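GST N-terminal domain-containing protein (PDB 3IC8) is of unknown function but belongs to the glutathione S-transferase-like proteins and may bind glutathione or a related thiol. Local coordinates at residues G26-S31 with H220-D225; L109-E114 with L189-Q194; P242-T247 with L276-R281. All coordinates share one frame; numbering follows the deposited sequence.

Contact 1 of 3, residues G26-S31 with H220-D225; sequences GVNWRS and HGSLSD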
loop_
_atom_site.group_PDB
_atom_site.type_symbol
_atom_site.label_atom_id
_atom_site.label_comp_id
_atom_site.label_asym_id
_atom_site.label_seq_id
_atom_site.Cartn_x
_atom_site.Cartn_y
_atom_site.Cartn_z
ATOM N N GLY A 26 3.697 -11.867 -15.940
ATOM C CA GLY A 26 2.468 -12.517 -15.556
ATOM C C GLY A 26 2.253 -13.933 -16.043
ATOM O O GLY A 26 1.174 -14.302 -16.432
ATOM N N VAL A 27 3.301 -14.724 -15.998
ATOM C CA VAL A 27 3.312 -16.030 -16.571
ATOM C C VAL A 27 3.317 -17.014 -15.447
ATOM O O VAL A 27 3.667 -16.689 -14.365
ATOM C CB VAL A 27 4.571 -16.243 -17.381
ATOM C CG1 VAL A 27 4.383 -15.779 -18.769
ATOM C CG2 VAL A 27 5.713 -15.534 -16.748
ATOM N N ASN A 28 2.908 -18.225 -15.725
ATOM C CA ASN A 28 2.928 -19.258 -14.747
ATOM C C ASN A 28 4.136 -20.098 -15.028
ATOM O O ASN A 28 4.419 -20.397 -16.147
ATOM C CB ASN A 28 1.659 -20.074 -14.841
ATOM C CG ASN A 28 0.475 -19.364 -14.270
ATOM O OD1 ASN A 28 -0.079 -19.774 -13.285
ATOM N ND2 ASN A 28 0.081 -18.289 -14.896
ATOM N N TRP A 29 4.876 -20.444 -14.001
ATOM C CA TRP A 29 6.116 -21.140 -14.190
ATOM C C TRP A 29 6.343 -22.227 -13.164
ATOM O O TRP A 29 5.772 -22.223 -12.123
ATOM C CB TRP A 29 7.292 -20.154 -14.231
ATOM C CG TRP A 29 7.377 -19.236 -13.081
ATOM C CD1 TRP A 29 6.608 -18.182 -12.851
ATOM C CD2 TRP A 29 8.291 -19.308 -11.993
ATOM N NE1 TRP A 29 6.963 -17.576 -11.700
ATOM C CE2 TRP A 29 8.006 -18.250 -11.153
ATOM C CE3 TRP A 29 9.320 -20.175 -11.649
ATOM C CZ2 TRP A 29 8.703 -18.022 -10.004
ATOM C CZ3 TRP A 29 10.006 -19.944 -10.517
ATOM C CH2 TRP A 29 9.700 -18.884 -9.704
ATOM N N ARG A 30 7.218 -23.147 -13.488
ATOM C CA ARG A 30 7.562 -24.192 -12.586
ATOM C C ARG A 30 8.841 -23.837 -11.879
ATOM O O ARG A 30 9.729 -23.342 -12.479
ATOM C CB ARG A 30 7.735 -25.488 -13.351
ATOM C CG ARG A 30 6.576 -25.874 -14.192
ATOM C CD ARG A 30 5.295 -25.848 -13.421
ATOM N NE ARG A 30 5.291 -26.805 -12.335
ATOM C CZ ARG A 30 5.082 -28.092 -12.499
ATOM N NH1 ARG A 30 4.859 -28.580 -13.683
ATOM N NH2 ARG A 30 5.093 -28.892 -11.482
ATOM N N SER A 31 8.926 -24.116 -10.599
ATOM C CA SER A 31 10.114 -23.808 -9.855
ATOM C C SER A 31 10.907 -25.040 -9.527
ATOM O O SER A 31 10.437 -25.912 -8.862
ATOM C CB SER A 31 9.732 -23.139 -8.566
ATOM O OG SER A 31 10.866 -22.746 -7.873
ATOM N N HIS A 220 6.470 -12.028 -8.184
ATOM C CA HIS A 220 7.060 -13.188 -8.820
ATOM C C HIS A 220 6.159 -14.000 -9.722
ATOM O O HIS A 220 6.608 -14.928 -10.330
ATOM C CB HIS A 220 7.685 -14.123 -7.797
ATOM C CG HIS A 220 8.726 -13.497 -6.929
ATOM N ND1 HIS A 220 9.261 -14.144 -5.846
ATOM C CD2 HIS A 220 9.341 -12.299 -6.985
ATOM C CE1 HIS A 220 10.156 -13.374 -5.270
ATOM N NE2 HIS A 220 10.215 -12.242 -5.935
ATOM N N GLY A 221 4.892 -13.655 -9.814
ATOM C CA GLY A 221 4.002 -14.450 -10.622
ATOM C C GLY A 221 3.463 -15.685 -9.956
ATOM O O GLY A 221 3.357 -15.725 -8.775
ATOM N N SER A 222 3.106 -16.689 -10.728
ATOM C CA SER A 222 2.525 -17.891 -10.162
ATOM C C SER A 222 3.356 -19.116 -10.401
ATOM O O SER A 222 3.609 -19.455 -11.508
ATOM C CB SER A 222 1.157 -18.117 -10.770
ATOM O OG SER A 222 0.156 -17.862 -9.829
ATOM N N LEU A 223 3.736 -19.813 -9.354
ATOM C CA LEU A 223 4.609 -20.948 -9.504
ATOM C C LEU A 223 4.093 -22.201 -8.843
ATOM O O LEU A 223 3.351 -22.135 -7.906
ATOM C CB LEU A 223 5.986 -20.608 -8.955
ATOM C CG LEU A 223 6.191 -20.490 -7.459
ATOM C CD1 LEU A 223 6.389 -21.825 -6.839
ATOM C CD2 LEU A 223 7.323 -19.609 -7.114
ATOM N N SER A 224 4.501 -23.341 -9.376
ATOM C CA SER A 224 4.361 -24.642 -8.747
ATOM C C SER A 224 5.697 -25.330 -8.716
ATOM O O SER A 224 6.417 -25.269 -9.662
ATOM C CB SER A 224 3.412 -25.526 -9.516
ATOM O OG SER A 224 2.639 -24.793 -10.406
ATOM N N ASP A 225 6.014 -26.015 -7.635
ATOM C CA ASP A 225 7.271 -26.733 -7.539
ATOM C C ASP A 225 7.365 -27.849 -8.540
ATOM O O ASP A 225 6.396 -28.495 -8.805
ATOM C CB ASP A 225 7.427 -27.353 -6.174
ATOM C CG ASP A 225 7.534 -26.346 -5.098
ATOM O OD1 ASP A 225 7.578 -25.151 -5.396
ATOM O OD2 ASP A 225 7.580 -26.745 -3.928
#
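Trp29 and Arg30 meet Leu223 and Ser224 in a parallel pairing of two beta strands, 28-31 and 222-225, at the edge of the sheet, beside the strands of the thioredoxin-like N-terminal domain. Strand 4-8 flanks 28-31 on its other side, so 222-225, arriving after the helices of the C-terminal domain, adds an outermost strand within this chain. The ladder runs through Trp29 N to Ser222 O (3.0 Å), Ser224 N to Trp29 O, and Ser31 N to Ser224 O (2.9 Å).

Trp29 and Leu223 lie on the same face of the sheet, side by side and pointing the same way. Leu223 CB sits over the centre of the indole, 3.9 Å from the centroid of the Trp29 six-membered ring, a CH-pi contact, while Leu223 CD2 touches CZ2 of that ring. A chi1 of 53° wedges Trp29 CG between its own backbone N and carbonyl carbon. The edge of the indole points at the turn before the strand, where Trp29 NE1 donates to His220 O (3.0 Å) nearly in the ring plane. Leu4, Leu6 and Leu22 also pack on the tryptophan.

On the other face the Arg30 chain, bent at chi2 and chi3, curls over the neighbouring backbone. Its NE reaches Ser224 O at 3.3 Å from above the carbonyl plane, and Ser31 N comes to the same oxygen from the opposite face. Arg30 NH2 donates to Asp225 O (3.0 Å), and NH1 forms a salt bridge with Glu3.

Two side chains thus supplement the backbone bonds: Trp29 fixes the carbonyl just ahead of the strand and Arg30 two near its end, and Ser224 O, gripped by two donors, would be polarised by the nearby guanidinium charge.

Contact 2 of 3, residues L109-E114 with L189-Q194; sequences LVFQPE and LWFLKQ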
loop_
_atom_site.group_PDB
_atom_site.type_symbol
_atom_site.label_atom_id
_atom_site.label_comp_id
_atom_site.label_asym_id
_atom_site.label_seq_id
_atom_site.Cartn_x
_atom_site.Cartn_y
_atom_site.Cartn_z
ATOM N N LEU A 109 29.028 -2.707 -1.130
ATOM C CA LEU A 109 28.539 -2.020 0.008
ATOM C C LEU A 109 27.929 -2.909 1.038
ATOM O O LEU A 109 28.150 -2.731 2.192
ATOM C CB LEU A 109 27.482 -1.039 -0.431
ATOM C CG LEU A 109 27.919 0.263 -1.044
ATOM C CD1 LEU A 109 26.749 1.053 -1.460
ATOM C CD2 LEU A 109 28.716 1.011 -0.087
ATOM N N VAL A 110 27.094 -3.819 0.609
ATOM C CA VAL A 110 26.446 -4.741 1.487
ATOM C C VAL A 110 27.317 -5.793 2.128
ATOM O O VAL A 110 27.240 -6.035 3.311
ATOM C CB VAL A 110 25.357 -5.443 0.729
ATOM C CG1 VAL A 110 24.719 -6.480 1.553
ATOM C CG2 VAL A 110 24.370 -4.470 0.253
ATOM N N PHE A 111 28.122 -6.453 1.329
ATOM C CA PHE A 111 28.875 -7.571 1.818
ATOM C C PHE A 111 30.213 -7.172 2.387
ATOM O O PHE A 111 31.225 -7.566 1.915
ATOM C CB PHE A 111 28.996 -8.619 0.732
ATOM C CG PHE A 111 27.699 -9.200 0.331
ATOM C CD1 PHE A 111 26.994 -9.974 1.194
ATOM C CD2 PHE A 111 27.166 -8.958 -0.895
ATOM C CE1 PHE A 111 25.813 -10.486 0.826
ATOM C CE2 PHE A 111 25.995 -9.485 -1.247
ATOM C CZ PHE A 111 25.317 -10.237 -0.389
ATOM N N GLN A 112 30.173 -6.365 3.420
ATOM C CA GLN A 112 31.332 -5.988 4.166
ATOM C C GLN A 112 30.919 -5.994 5.616
ATOM O O GLN A 112 29.772 -5.931 5.915
ATOM C CB GLN A 112 31.880 -4.641 3.718
ATOM C CG GLN A 112 30.884 -3.576 3.636
ATOM C CD GLN A 112 31.502 -2.210 3.517
ATOM O OE1 GLN A 112 32.426 -1.866 4.234
ATOM N NE2 GLN A 112 30.979 -1.415 2.620
ATOM N N PRO A 113 31.879 -6.063 6.505
ATOM C CA PRO A 113 31.680 -6.326 7.917
ATOM C C PRO A 113 30.874 -5.260 8.588
ATOM O O PRO A 113 30.233 -5.495 9.570
ATOM C CB PRO A 113 33.086 -6.284 8.448
ATOM C CG PRO A 113 33.891 -6.704 7.374
ATOM C CD PRO A 113 33.238 -6.390 6.100
ATOM N N GLU A 114 30.929 -4.065 8.044
ATOM C CA GLU A 114 30.229 -2.943 8.604
ATOM C C GLU A 114 28.732 -3.139 8.649
ATOM O O GLU A 114 28.054 -2.523 9.431
ATOM C CB GLU A 114 30.565 -1.707 7.804
ATOM C CG GLU A 114 31.872 -1.095 8.178
ATOM C CD GLU A 114 33.055 -1.876 7.677
ATOM O OE1 GLU A 114 32.985 -2.457 6.584
ATOM O OE2 GLU A 114 34.069 -1.909 8.387
ATOM N N LEU A 189 19.435 -2.422 -5.954
ATOM C CA LEU A 189 18.898 -1.788 -4.775
ATOM C C LEU A 189 18.337 -2.755 -3.758
ATOM O O LEU A 189 18.280 -2.478 -2.605
ATOM C CB LEU A 189 17.857 -0.782 -5.166
ATOM C CG LEU A 189 18.405 0.236 -6.120
ATOM C CD1 LEU A 189 17.458 1.321 -6.252
ATOM C CD2 LEU A 189 19.703 0.753 -5.658
ATOM N N TRP A 190 17.898 -3.889 -4.240
ATOM C CA TRP A 190 17.311 -4.916 -3.441
ATOM C C TRP A 190 18.336 -5.430 -2.444
ATOM O O TRP A 190 18.012 -5.748 -1.335
ATOM C CB TRP A 190 16.775 -5.997 -4.361
ATOM C CG TRP A 190 16.353 -7.221 -3.731
ATOM C CD1 TRP A 190 16.905 -8.413 -3.873
ATOM C CD2 TRP A 190 15.245 -7.389 -2.876
ATOM N NE1 TRP A 190 16.241 -9.334 -3.155
ATOM C CE2 TRP A 190 15.204 -8.722 -2.526
ATOM C CE3 TRP A 190 14.289 -6.528 -2.359
ATOM C CZ2 TRP A 190 14.265 -9.225 -1.683
ATOM C CZ3 TRP A 190 13.352 -7.029 -1.532
ATOM C CH2 TRP A 190 13.342 -8.363 -1.196
ATOM N N PHE A 191 19.588 -5.488 -2.857
ATOM C CA PHE A 191 20.649 -5.880 -1.963
ATOM C C PHE A 191 20.790 -4.900 -0.809
ATOM O O PHE A 191 20.945 -5.300 0.303
ATOM C CB PHE A 191 21.980 -6.004 -2.711
ATOM C CG PHE A 191 22.103 -7.233 -3.539
ATOM C CD1 PHE A 191 22.625 -8.378 -3.022
ATOM C CD2 PHE A 191 21.709 -7.241 -4.837
ATOM C CE1 PHE A 191 22.739 -9.491 -3.786
ATOM C CE2 PHE A 191 21.806 -8.348 -5.585
ATOM C CZ PHE A 191 22.321 -9.473 -5.066
ATOM N N LEU A 192 20.730 -3.616 -1.087
ATOM C CA LEU A 192 20.863 -2.599 -0.067
ATOM C C LEU A 192 19.758 -2.610 0.963
ATOM O O LEU A 192 19.995 -2.380 2.101
ATOM C CB LEU A 192 21.017 -1.224 -0.661
ATOM C CG LEU A 192 22.304 -0.719 -1.305
ATOM C CD1 LEU A 192 23.577 -1.256 -0.802
ATOM C CD2 LEU A 192 22.237 -0.763 -2.754
ATOM N N LYS A 193 18.556 -2.915 0.534
ATOM C CA LYS A 193 17.384 -2.950 1.364
ATOM C C LYS A 193 17.412 -4.021 2.444
ATOM O O LYS A 193 16.696 -3.953 3.374
ATOM C CB LYS A 193 16.157 -3.116 0.504
ATOM C CG LYS A 193 15.834 -1.938 -0.341
ATOM C CD LYS A 193 15.352 -0.780 0.469
ATOM C CE LYS A 193 13.871 -0.793 0.593
ATOM N NZ LYS A 193 13.392 0.325 1.370
ATOM N N GLN A 194 18.283 -4.992 2.283
ATOM C CA GLN A 194 18.436 -6.117 3.173
ATOM C C GLN A 194 18.937 -5.801 4.575
ATOM O O GLN A 194 18.750 -6.563 5.483
ATOM C CB GLN A 194 19.324 -7.171 2.534
ATOM C CG GLN A 194 18.828 -7.737 1.243
ATOM C CD GLN A 194 17.401 -8.149 1.281
ATOM O OE1 GLN A 194 16.579 -7.603 0.598
ATOM N NE2 GLN A 194 17.101 -9.110 2.094
#
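Val110 and Leu192 come together through their torsions: with chi1 of 176°, Val110 CG1 stands anti to the backbone N and CG2 anti to the carbonyl carbon, and it is CG2 that meets Leu192 CD1 at 3.5 Å. Leu192 CG lies anti to its own carbonyl carbon (chi1 -75°), and an unusual chi2 of -30° carries CD1 on to that methyl. Leu192 CD1 also touches Leu109 CB (3.9 Å), so one methyl bridges two consecutive residues at the end of helix 88-110.

Val110 CG2 has a second neighbour across the contact, Phe191 O at 3.5 Å, with Phe191 CB also near, at 4.1 Å. Beyond the helix, the chain bends through an inverse gamma turn centred on Phe111, whose ring leans across to the other segment. Phe111 CE2 approaches Phe191 CD1 at 4.0 Å, and the two side chains cross obliquely. Val110 CG1 lies over the centre of one face of the Phe111 ring, packing that aromatic against its own helix end.

Within 109-114, Gln112 NE2 bonds Leu109 O (3.1 Å), tying the turn to the last residues of the helix. Trp156 of helix 149-167 and Phe201 of helix 200-203 also pack on Leu192, and Phe14 meets Phe191 edge-to-face. Phe111 also packs on Thr195 of the second subunit.

No hydrogen bond joins the two segments. The end of helix 88-110 and the C-terminal part of helix 180-193, in the helical GST C-terminal domain, are held by buried methyl and aromatic packing, close beside the subunit interface.

Contact 3 of 3, residues P242-T247 with L276-R281; sequences PLPDET and LMFTGR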
loop_
_atom_site.group_PDB
_atom_site.type_symbol
_atom_site.label_atom_id
_atom_site.label_comp_id
_atom_site.label_asym_id
_atom_site.label_seq_id
_atom_site.Cartn_x
_atom_site.Cartn_y
_atom_site.Cartn_z
ATOM N N PRO A 242 12.238 -25.493 -33.220
ATOM C CA PRO A 242 12.835 -25.231 -34.511
ATOM C C PRO A 242 13.718 -24.028 -34.370
ATOM O O PRO A 242 13.379 -23.144 -33.626
ATOM C CB PRO A 242 11.629 -24.907 -35.380
ATOM C CG PRO A 242 10.593 -24.518 -34.469
ATOM C CD PRO A 242 10.785 -25.321 -33.259
ATOM N N LEU A 243 14.833 -24.020 -35.074
ATOM C CA LEU A 243 15.785 -22.949 -35.030
ATOM C C LEU A 243 15.265 -21.705 -35.691
ATOM O O LEU A 243 14.432 -21.758 -36.537
ATOM C CB LEU A 243 17.045 -23.360 -35.750
ATOM C CG LEU A 243 17.676 -24.680 -35.404
ATOM C CD1 LEU A 243 18.890 -24.849 -36.171
ATOM C CD2 LEU A 243 17.998 -24.710 -33.983
ATOM N N PRO A 244 15.819 -20.578 -35.331
ATOM C CA PRO A 244 15.396 -19.317 -35.899
ATOM C C PRO A 244 15.721 -19.258 -37.368
ATOM O O PRO A 244 16.652 -19.884 -37.818
ATOM C CB PRO A 244 16.238 -18.321 -35.137
ATOM C CG PRO A 244 16.546 -18.971 -33.932
ATOM C CD PRO A 244 16.731 -20.370 -34.215
ATOM N N ASP A 245 14.945 -18.511 -38.126
ATOM C CA ASP A 245 15.136 -18.501 -39.552
ATOM C C ASP A 245 16.055 -17.400 -39.985
ATOM O O ASP A 245 16.254 -17.201 -41.153
ATOM C CB ASP A 245 13.818 -18.424 -40.305
ATOM C CG ASP A 245 12.945 -17.335 -39.812
ATOM O OD1 ASP A 245 11.789 -17.289 -40.234
ATOM O OD2 ASP A 245 13.405 -16.527 -38.997
ATOM N N GLU A 246 16.627 -16.700 -39.034
ATOM C CA GLU A 246 17.484 -15.574 -39.312
ATOM C C GLU A 246 18.734 -15.994 -40.052
ATOM O O GLU A 246 19.247 -17.061 -39.833
ATOM C CB GLU A 246 17.835 -14.887 -38.006
ATOM C CG GLU A 246 19.210 -14.337 -37.940
ATOM C CD GLU A 246 19.467 -13.592 -36.665
ATOM O OE1 GLU A 246 20.367 -12.756 -36.654
ATOM O OE2 GLU A 246 18.771 -13.835 -35.678
ATOM N N THR A 247 19.212 -15.144 -40.940
ATOM C CA THR A 247 20.407 -15.430 -41.708
ATOM C C THR A 247 21.504 -14.526 -41.226
ATOM O O THR A 247 21.341 -13.336 -41.136
ATOM C CB THR A 247 20.185 -15.153 -43.175
ATOM O OG1 THR A 247 19.647 -13.846 -43.319
ATOM C CG2 THR A 247 19.198 -16.112 -43.742
ATOM N N LEU A 276 27.237 -26.780 -32.962
ATOM C CA LEU A 276 26.676 -25.481 -33.118
ATOM C C LEU A 276 25.549 -25.621 -34.074
ATOM O O LEU A 276 25.741 -26.064 -35.159
ATOM C CB LEU A 276 27.732 -24.589 -33.732
ATOM C CG LEU A 276 27.476 -23.103 -33.732
ATOM C CD1 LEU A 276 26.740 -22.721 -34.913
ATOM C CD2 LEU A 276 26.724 -22.683 -32.513
HETATM N N MSE A 277 24.362 -25.245 -33.665
HETATM C CA MSE A 277 23.230 -25.342 -34.540
HETATM C C MSE A 277 22.785 -24.032 -35.142
HETATM O O MSE A 277 22.185 -24.017 -36.179
HETATM C CB MSE A 277 22.102 -25.999 -33.772
HETATM C CG MSE A 277 22.522 -27.328 -33.200
HETATM SE SE MSE A 277 22.462 -28.754 -34.473
HETATM C CE MSE A 277 20.655 -28.487 -34.937
ATOM N N PHE A 278 23.046 -22.938 -34.452
ATOM C CA PHE A 278 22.654 -21.639 -34.924
ATOM C C PHE A 278 23.572 -20.584 -34.373
ATOM O O PHE A 278 23.944 -20.635 -33.237
ATOM C CB PHE A 278 21.227 -21.377 -34.488
ATOM C CG PHE A 278 20.730 -20.003 -34.782
ATOM C CD1 PHE A 278 20.042 -19.740 -35.926
ATOM C CD2 PHE A 278 20.915 -18.986 -33.895
ATOM C CE1 PHE A 278 19.585 -18.520 -36.177
ATOM C CE2 PHE A 278 20.447 -17.765 -34.158
ATOM C CZ PHE A 278 19.789 -17.534 -35.297
ATOM N N THR A 279 23.940 -19.636 -35.210
ATOM C CA THR A 279 24.668 -18.465 -34.804
ATOM C C THR A 279 23.888 -17.278 -35.294
ATOM O O THR A 279 23.489 -17.226 -36.422
ATOM C CB THR A 279 26.094 -18.461 -35.337
ATOM O OG1 THR A 279 26.757 -17.290 -34.898
ATOM C CG2 THR A 279 26.095 -18.434 -36.797
ATOM N N GLY A 280 23.648 -16.332 -34.411
ATOM C CA GLY A 280 22.744 -15.238 -34.667
ATOM C C GLY A 280 23.182 -13.986 -33.983
ATOM O O GLY A 280 24.156 -13.989 -33.299
ATOM N N ARG A 281 22.463 -12.911 -34.218
ATOM C CA ARG A 281 22.776 -11.618 -33.650
ATOM C C ARG A 281 22.691 -11.588 -32.133
ATOM O O ARG A 281 23.516 -11.017 -31.466
ATOM C CB ARG A 281 21.804 -10.601 -34.202
ATOM C CG ARG A 281 22.108 -10.122 -35.559
ATOM C CD ARG A 281 20.863 -9.564 -36.206
ATOM N NE ARG A 281 21.015 -9.324 -37.632
ATOM C CZ ARG A 281 21.090 -10.272 -38.556
ATOM N NH1 ARG A 281 21.036 -11.546 -38.223
ATOM N NH2 ARG A 281 21.218 -9.941 -39.823
#
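Glu246 and Arg281 supply the polar end of this contact, where the loop 242-247 lies against strand 276-279 and the turn that follows it. The backbone N of Arg281 donates to Glu246 OE1 at 3.2 Å (N-H angle 159°), though the place of OE1 is not secure. The Arg281 guanidinium lies near the same carboxylate, but OE1 and NH1 are modelled too close together, so a salt bridge here is doubtful in detail. That uncertainty extends to a weak bond from Arg281 NH1 to Thr247 O (3.4 Å). Glu246 OE2 lies at the edge of Phe278, in the ring plane and 3.9 Å from CZ, with the carboxylate turned 75° from that ring.

Phe278 carries the apolar half. A chi1 of 174° puts its CG anti to the backbone N; the ring lies under Pro244, whose CG is 3.9 Å from the ring centroid, offset toward the rim, a CH-pi contact. Pro244 CB also touches Phe278 CE1 (3.5 Å). One residue earlier, Leu243 CD1 rests on Met277 O at 3.4 Å.

Met277, modelled as selenomethionine, and Phe278 both face Ile285 of strand 284-290 in a classic beta bulge, each with a backbone hydrogen bond to it. The Thr279 side chain points away from the loop, and OG1 hydrogen-bonds Asp250 OD2. Gly280 O has a weak bond from Arg302 NE.

The Pro244-Phe278 packing is thus the secure part of the contact. Glu246, toward the end of 242-247, is held less certainly; its charge may be balanced by Arg281 if both groups are near their modelled places.

From the N terminus, strand 28-33 is laid down early, and contact 1 is completed only when 222-225 returns after 188 intervening residues to lie beside it. Inside that long loop sits contact 2, which joins the end of helix 88-110 to the C-terminal part of helix 180-193 across an excursion that includes the unmodelled residues 117-147. Contact 3 opens after contact 1 has closed and, with 28 residues between its segments, ties a loop that follows helix 228-237 to strand 272-279. Contacts 1 and 3 reach the same sheet, with centres about 29 Å apart, whereas contact 2 belongs to the helical domain, its centre about 41 Å from that of contact 3.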